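Local coordinates for protein halogenase PltM (Pseudomonas fluorescens, PDB 6BZN) that halogenates phenolic substrates, accepting chloride, bromide or iodide, and probably works as a flavin-dependent enzyme that uses FAD, at residues I276-N281 / R296-K301; I167-D172 / R201-R206. All coordinates share one frame; numbering follows the deposited sequence.

Interaction 1 (I276-N281 / R296-K301); sequences IGFQFN and RKLLKK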
loop_
_atom_site.group_PDB
_atom_site.type_symbol
_atom_site.label_atom_id
_atom_site.label_comp_id
_atom_site.label_asym_id
_atom_site.label_seq_id
_atom_site.Cartn_x
_atom_site.Cartn_y
_atom_site.Cartn_z
ATOM N N ILE A 276 -6.642 -10.106 -9.726
ATOM C CA ILE A 276 -7.974 -10.219 -9.151
ATOM C C ILE A 276 -7.814 -10.635 -7.688
ATOM O O ILE A 276 -7.138 -11.626 -7.389
ATOM C CB ILE A 276 -8.837 -11.280 -9.888
ATOM C CG1 ILE A 276 -8.953 -10.972 -11.397
ATOM C CG2 ILE A 276 -10.211 -11.401 -9.237
ATOM C CD1 ILE A 276 -9.658 -9.681 -11.790
ATOM N N GLY A 277 -8.425 -9.880 -6.778
ATOM C CA GLY A 277 -8.425 -10.230 -5.358
ATOM C C GLY A 277 -9.776 -9.942 -4.773
ATOM O O GLY A 277 -10.344 -8.894 -5.061
ATOM N N PHE A 278 -10.326 -10.858 -3.988
ATOM C CA PHE A 278 -11.571 -10.556 -3.266
ATOM C C PHE A 278 -11.415 -10.775 -1.777
ATOM O O PHE A 278 -10.734 -11.719 -1.335
ATOM C CB PHE A 278 -12.821 -11.242 -3.860
ATOM C CG PHE A 278 -12.815 -12.743 -3.839
ATOM C CD1 PHE A 278 -12.166 -13.472 -4.841
ATOM C CD2 PHE A 278 -13.544 -13.432 -2.886
ATOM C CE1 PHE A 278 -12.194 -14.858 -4.840
ATOM C CE2 PHE A 278 -13.580 -14.823 -2.887
ATOM C CZ PHE A 278 -12.911 -15.535 -3.868
ATOM N N GLN A 279 -12.002 -9.844 -1.019
ATOM C CA GLN A 279 -11.808 -9.744 0.414
ATOM C C GLN A 279 -13.142 -9.757 1.105
ATOM O O GLN A 279 -14.084 -9.117 0.624
ATOM C CB GLN A 279 -11.123 -8.422 0.790
ATOM C CG GLN A 279 -9.647 -8.304 0.415
ATOM C CD GLN A 279 -9.366 -8.432 -1.071
ATOM O OE1 GLN A 279 -8.651 -9.333 -1.503
ATOM N NE2 GLN A 279 -9.937 -7.530 -1.870
ATOM N N PHE A 280 -13.223 -10.458 2.233
ATOM C CA PHE A 280 -14.413 -10.420 3.084
ATOM C C PHE A 280 -14.114 -9.853 4.468
ATOM O O PHE A 280 -13.097 -10.147 5.070
ATOM C CB PHE A 280 -15.025 -11.818 3.242
ATOM C CG PHE A 280 -15.534 -12.401 1.963
ATOM C CD1 PHE A 280 -16.612 -11.808 1.300
ATOM C CD2 PHE A 280 -14.968 -13.549 1.428
ATOM C CE1 PHE A 280 -17.099 -12.346 0.112
ATOM C CE2 PHE A 280 -15.445 -14.091 0.251
ATOM C CZ PHE A 280 -16.509 -13.486 -0.415
ATOM N N ASN A 281 -15.046 -9.039 4.948
ATOM C CA ASN A 281 -15.164 -8.695 6.341
ATOM C C ASN A 281 -15.619 -9.953 7.086
ATOM O O ASN A 281 -16.767 -10.381 6.953
ATOM C CB ASN A 281 -16.188 -7.568 6.494
ATOM C CG ASN A 281 -16.373 -7.129 7.925
ATOM O OD1 ASN A 281 -15.847 -7.737 8.847
ATOM N ND2 ASN A 281 -17.116 -6.050 8.115
ATOM N N ARG A 296 -16.898 -18.488 -7.460
ATOM C CA ARG A 296 -18.149 -18.725 -8.177
ATOM C C ARG A 296 -19.379 -18.301 -7.364
ATOM O O ARG A 296 -20.315 -17.734 -7.941
ATOM C CB ARG A 296 -18.286 -20.187 -8.620
ATOM C CG ARG A 296 -17.230 -20.654 -9.615
ATOM C CD ARG A 296 -17.274 -19.937 -10.966
ATOM N NE ARG A 296 -15.933 -19.780 -11.544
ATOM C CZ ARG A 296 -15.639 -19.122 -12.671
ATOM N NH1 ARG A 296 -16.590 -18.544 -13.407
ATOM N NH2 ARG A 296 -14.365 -19.045 -13.070
ATOM N N LYS A 297 -19.385 -18.564 -6.056
ATOM C CA LYS A 297 -20.475 -18.084 -5.187
ATOM C C LYS A 297 -20.592 -16.560 -5.207
ATOM O O LYS A 297 -21.700 -16.017 -5.273
ATOM C CB LYS A 297 -20.327 -18.592 -3.747
ATOM C CG LYS A 297 -20.619 -20.088 -3.595
ATOM C CD LYS A 297 -20.752 -20.541 -2.142
ATOM C CE LYS A 297 -19.468 -20.372 -1.356
ATOM N NZ LYS A 297 -19.563 -20.928 0.026
ATOM N N LEU A 298 -19.449 -15.875 -5.159
ATOM C CA LEU A 298 -19.425 -14.418 -5.233
ATOM C C LEU A 298 -20.054 -13.923 -6.538
ATOM O O LEU A 298 -20.881 -13.002 -6.523
ATOM C CB LEU A 298 -17.991 -13.893 -5.119
ATOM C CG LEU A 298 -17.838 -12.378 -5.005
ATOM C CD1 LEU A 298 -18.444 -11.896 -3.702
ATOM C CD2 LEU A 298 -16.371 -11.980 -5.097
ATOM N N LEU A 299 -19.678 -14.543 -7.657
ATOM C CA LEU A 299 -20.166 -14.131 -8.968
ATOM C C LEU A 299 -21.678 -14.395 -9.147
ATOM O O LEU A 299 -22.359 -13.643 -9.845
ATOM C CB LEU A 299 -19.364 -14.811 -10.083
ATOM C CG LEU A 299 -17.844 -14.549 -10.134
ATOM C CD1 LEU A 299 -17.275 -15.096 -11.437
ATOM C CD2 LEU A 299 -17.485 -13.083 -9.957
ATOM N N LYS A 300 -22.184 -15.445 -8.504
ATOM C CA LYS A 300 -23.619 -15.756 -8.490
ATOM C C LYS A 300 -24.373 -14.697 -7.667
ATOM O O LYS A 300 -25.426 -14.219 -8.076
ATOM C CB LYS A 300 -23.813 -17.153 -7.898
ATOM C CG LYS A 300 -25.168 -17.819 -8.088
ATOM C CD LYS A 300 -25.164 -19.168 -7.360
ATOM C CE LYS A 300 -26.092 -20.196 -7.975
ATOM N NZ LYS A 300 -27.504 -19.959 -7.589
ATOM N N LYS A 301 -23.795 -14.314 -6.533
ATOM C CA LYS A 301 -24.321 -13.246 -5.671
ATOM C C LYS A 301 -24.363 -11.893 -6.400
ATOM O O LYS A 301 -25.315 -11.131 -6.245
ATOM C CB LYS A 301 -23.440 -13.140 -4.418
ATOM C CG LYS A 301 -24.098 -12.818 -3.090
ATOM C CD LYS A 301 -23.144 -13.206 -1.947
ATOM C CE LYS A 301 -23.725 -12.965 -0.559
ATOM N NZ LYS A 301 -22.902 -13.502 0.569
#
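Leu-298 reaches from the helix 291-301 toward the strand 273-281 and sets one methyl group against each of two phenylalanines. CD2 meets the root of Phe-278, lying 3.8 Å from its CB and equally near the first ring carbon, CG. This methyl approaches the ring obliquely. CD1 goes to the other aromatic, arriving near the plane of the Phe-280 ring at its outer edge, where it stands 4.1 Å from CE1. The leucine and each phenylalanine run past one another in opposite directions, which brings the branched end of Leu-298 alongside the aromatic groups. The leucine fork suits the place because its two branches can serve residues two apart on one strand, which point to the same side of the sheet. With CG anti to the backbone N (chi1 -173°), the leucine lays both methyls against the strand. Phe-278 takes the less common position with CG between the backbone N and carbonyl carbon (chi1 63°), and the ring of Phe-280 leaves the strand in another direction; CE2 of Phe-280 lies at the edge of the Phe-278 ring, in its plane. The backbones stay well apart, 9.0 Å between the CA atoms of Phe-278 and Leu-298, so side chains alone make the contact. Replacing Leu-298 with an alanine would probably leave a gap beside both phenylalanines and give their rings more freedom to shift. Further neighbours surround the three residues: Leu-258 of the adjacent strand touches both Phe-278 and Leu-298, Phe-218 stacks on Phe-278, and Tyr-285 meets Phe-280 edge-to-face. This is helix-on-sheet packing: helix 291-301 lies over a face of the mixed sheet through a buried aliphatic-aromatic cluster.

Interaction 2 (I167-D172 / R201-R206); sequences ISLNDD and RQLGLR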
loop_
_atom_site.group_PDB
_atom_site.type_symbol
_atom_site.label_atom_id
_atom_site.label_comp_id
_atom_site.label_asym_id
_atom_site.label_seq_id
_atom_site.Cartn_x
_atom_site.Cartn_y
_atom_site.Cartn_z
ATOM N N ILE A 167 18.818 -15.858 14.713
ATOM C CA ILE A 167 19.243 -14.468 14.710
ATOM C C ILE A 167 19.512 -14.080 16.152
ATOM O O ILE A 167 18.589 -14.086 16.974
ATOM C CB ILE A 167 18.167 -13.537 14.100
ATOM C CG1 ILE A 167 17.858 -13.957 12.657
ATOM C CG2 ILE A 167 18.634 -12.091 14.120
ATOM C CD1 ILE A 167 16.599 -13.328 12.075
ATOM N N SER A 168 20.770 -13.762 16.459
ATOM C CA SER A 168 21.156 -13.362 17.815
ATOM C C SER A 168 21.333 -11.861 17.862
ATOM O O SER A 168 22.012 -11.288 17.022
ATOM C CB SER A 168 22.445 -14.077 18.250
ATOM O OG SER A 168 22.210 -15.478 18.292
ATOM N N LEU A 169 20.709 -11.225 18.843
ATOM C CA LEU A 169 20.795 -9.790 19.011
ATOM C C LEU A 169 21.629 -9.534 20.262
ATOM O O LEU A 169 21.215 -9.877 21.363
ATOM C CB LEU A 169 19.399 -9.193 19.139
ATOM C CG LEU A 169 18.444 -9.415 17.961
ATOM C CD1 LEU A 169 17.026 -9.026 18.356
ATOM C CD2 LEU A 169 18.904 -8.629 16.738
ATOM N N ASN A 170 22.813 -8.963 20.084
ATOM C CA ASN A 170 23.787 -8.820 21.176
ATOM C C ASN A 170 23.983 -7.346 21.425
ATOM O O ASN A 170 23.528 -6.531 20.632
ATOM C CB ASN A 170 25.126 -9.478 20.790
ATOM C CG ASN A 170 24.945 -10.871 20.195
ATOM O OD1 ASN A 170 25.389 -11.153 19.067
ATOM N ND2 ASN A 170 24.291 -11.751 20.945
ATOM N N ASP A 171 24.685 -6.986 22.495
ATOM C CA ASP A 171 25.002 -5.570 22.723
ATOM C C ASP A 171 26.081 -5.017 21.777
ATOM O O ASP A 171 26.241 -3.809 21.698
ATOM C CB ASP A 171 25.339 -5.271 24.208
ATOM C CG ASP A 171 26.622 -5.927 24.675
ATOM O OD1 ASP A 171 27.244 -6.667 23.878
ATOM O OD2 ASP A 171 27.012 -5.687 25.846
ATOM N N ASP A 172 26.802 -5.880 21.055
ATOM C CA ASP A 172 27.822 -5.426 20.091
ATOM C C ASP A 172 27.498 -5.757 18.616
ATOM O O ASP A 172 28.358 -5.614 17.748
ATOM C CB ASP A 172 29.228 -5.929 20.488
ATOM C CG ASP A 172 29.319 -7.435 20.602
ATOM O OD1 ASP A 172 28.301 -8.132 20.376
ATOM O OD2 ASP A 172 30.423 -7.919 20.938
ATOM N N ARG A 201 8.473 -12.909 14.665
ATOM C CA ARG A 201 8.146 -14.152 15.388
ATOM C C ARG A 201 8.999 -14.281 16.645
ATOM O O ARG A 201 8.477 -14.546 17.727
ATOM C CB ARG A 201 8.313 -15.391 14.495
ATOM C CG ARG A 201 7.339 -15.465 13.324
ATOM C CD ARG A 201 7.351 -16.827 12.643
ATOM N NE ARG A 201 8.697 -17.204 12.196
ATOM C CZ ARG A 201 9.171 -17.176 10.940
ATOM N NH1 ARG A 201 8.425 -16.797 9.896
ATOM N NH2 ARG A 201 10.435 -17.547 10.724
ATOM N N GLN A 202 10.302 -14.036 16.530
ATOM C CA GLN A 202 11.195 -14.277 17.676
ATOM C C GLN A 202 11.114 -13.182 18.754
ATOM O O GLN A 202 11.424 -13.435 19.922
ATOM C CB GLN A 202 12.622 -14.499 17.194
ATOM C CG GLN A 202 13.480 -13.254 17.058
ATOM C CD GLN A 202 14.863 -13.572 16.526
ATOM O OE1 GLN A 202 15.015 -14.436 15.667
ATOM N NE2 GLN A 202 15.882 -12.904 17.059
ATOM N N LEU A 203 10.697 -11.970 18.375
ATOM C CA LEU A 203 10.666 -10.847 19.312
ATOM C C LEU A 203 9.364 -10.700 20.060
ATOM O O LEU A 203 9.305 -9.933 21.013
ATOM C CB LEU A 203 10.956 -9.529 18.600
ATOM C CG LEU A 203 12.393 -9.334 18.103
ATOM C CD1 LEU A 203 12.439 -8.126 17.189
ATOM C CD2 LEU A 203 13.338 -9.188 19.272
ATOM N N GLY A 204 8.324 -11.388 19.617
ATOM C CA GLY A 204 7.049 -11.371 20.302
ATOM C C GLY A 204 6.334 -10.034 20.247
ATOM O O GLY A 204 5.680 -9.648 21.217
ATOM N N LEU A 205 6.466 -9.310 19.129
ATOM C CA LEU A 205 5.858 -7.974 19.034
ATOM C C LEU A 205 4.502 -7.936 18.311
ATOM O O LEU A 205 3.781 -6.958 18.449
ATOM C CB LEU A 205 6.825 -6.981 18.381
ATOM C CG LEU A 205 8.232 -6.950 18.999
ATOM C CD1 LEU A 205 9.226 -6.246 18.091
ATOM C CD2 LEU A 205 8.177 -6.299 20.356
ATOM N N ARG A 206 4.154 -8.985 17.570
ATOM C CA ARG A 206 2.933 -8.974 16.765
ATOM C C ARG A 206 1.685 -9.374 17.544
ATOM O O ARG A 206 1.722 -10.275 18.392
ATOM C CB ARG A 206 3.092 -9.878 15.554
ATOM C CG ARG A 206 1.973 -9.713 14.555
ATOM C CD ARG A 206 2.240 -10.499 13.304
ATOM N NE ARG A 206 3.346 -9.926 12.542
ATOM C CZ ARG A 206 3.745 -10.387 11.370
ATOM N NH1 ARG A 206 3.121 -11.417 10.825
ATOM N NH2 ARG A 206 4.771 -9.807 10.744
HETATM O O HOH W 1 16.673 -16.701 16.479
#
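Gln-202 holds its CG between the backbone N and carbonyl carbon (chi1 89°) and then runs extended, a shape that delivers its amide to the backbone of Ile-167. The contact joins the edge strand 164-170 of a three-stranded antiparallel sheet to the C-terminal turn of helix 198-203, where Arg-201 contributes to an FAD-binding site seen in another structure of this protein. NE2 of Gln-202 donates to Ile-167 O over 3.0 Å. The bond is moderately bent, and its donor is tilted 34° from the carbonyl plane. Glutamine suits this edge because its amide offers both a donor and an acceptor to the strand. The end of the amide also meets the isoleucine side chain, OE1 lying 3.6 Å from Ile-167 CB, and the two side chains cross at about a right angle. Farther along, Leu-169 and Leu-203 cross likewise, CD1 of Leu-169 lying 3.8 Å from CD2 of Leu-203. Branched aliphatic residues fit this partly buried strip, since both leucines also touch Phe-336 of the parallel sheet. A water completes the polar link, accepting from Ile-167 N and donating to Gln-202 OE1, each at 2.9 Å.

Both contacts set a helix against a strand, but they share no element and lie far apart, with about 17 Å between nearest atoms. Interaction 1 belongs to the mixed seven-stranded sheet and is wholly buried; accordingly it is purely apolar, without a hydrogen bond across it. Interaction 2 lies nearer the surface, at the rim of the small antiparallel sheet, where an exposed polar side chain and a water can reach the backbone of an edge strand and a leucine pair supplies a sizeable apolar share. Strand 273-281, by contrast, is flanked by neighbours on either side that occupy its backbone groups, leaving side chains to meet the helix.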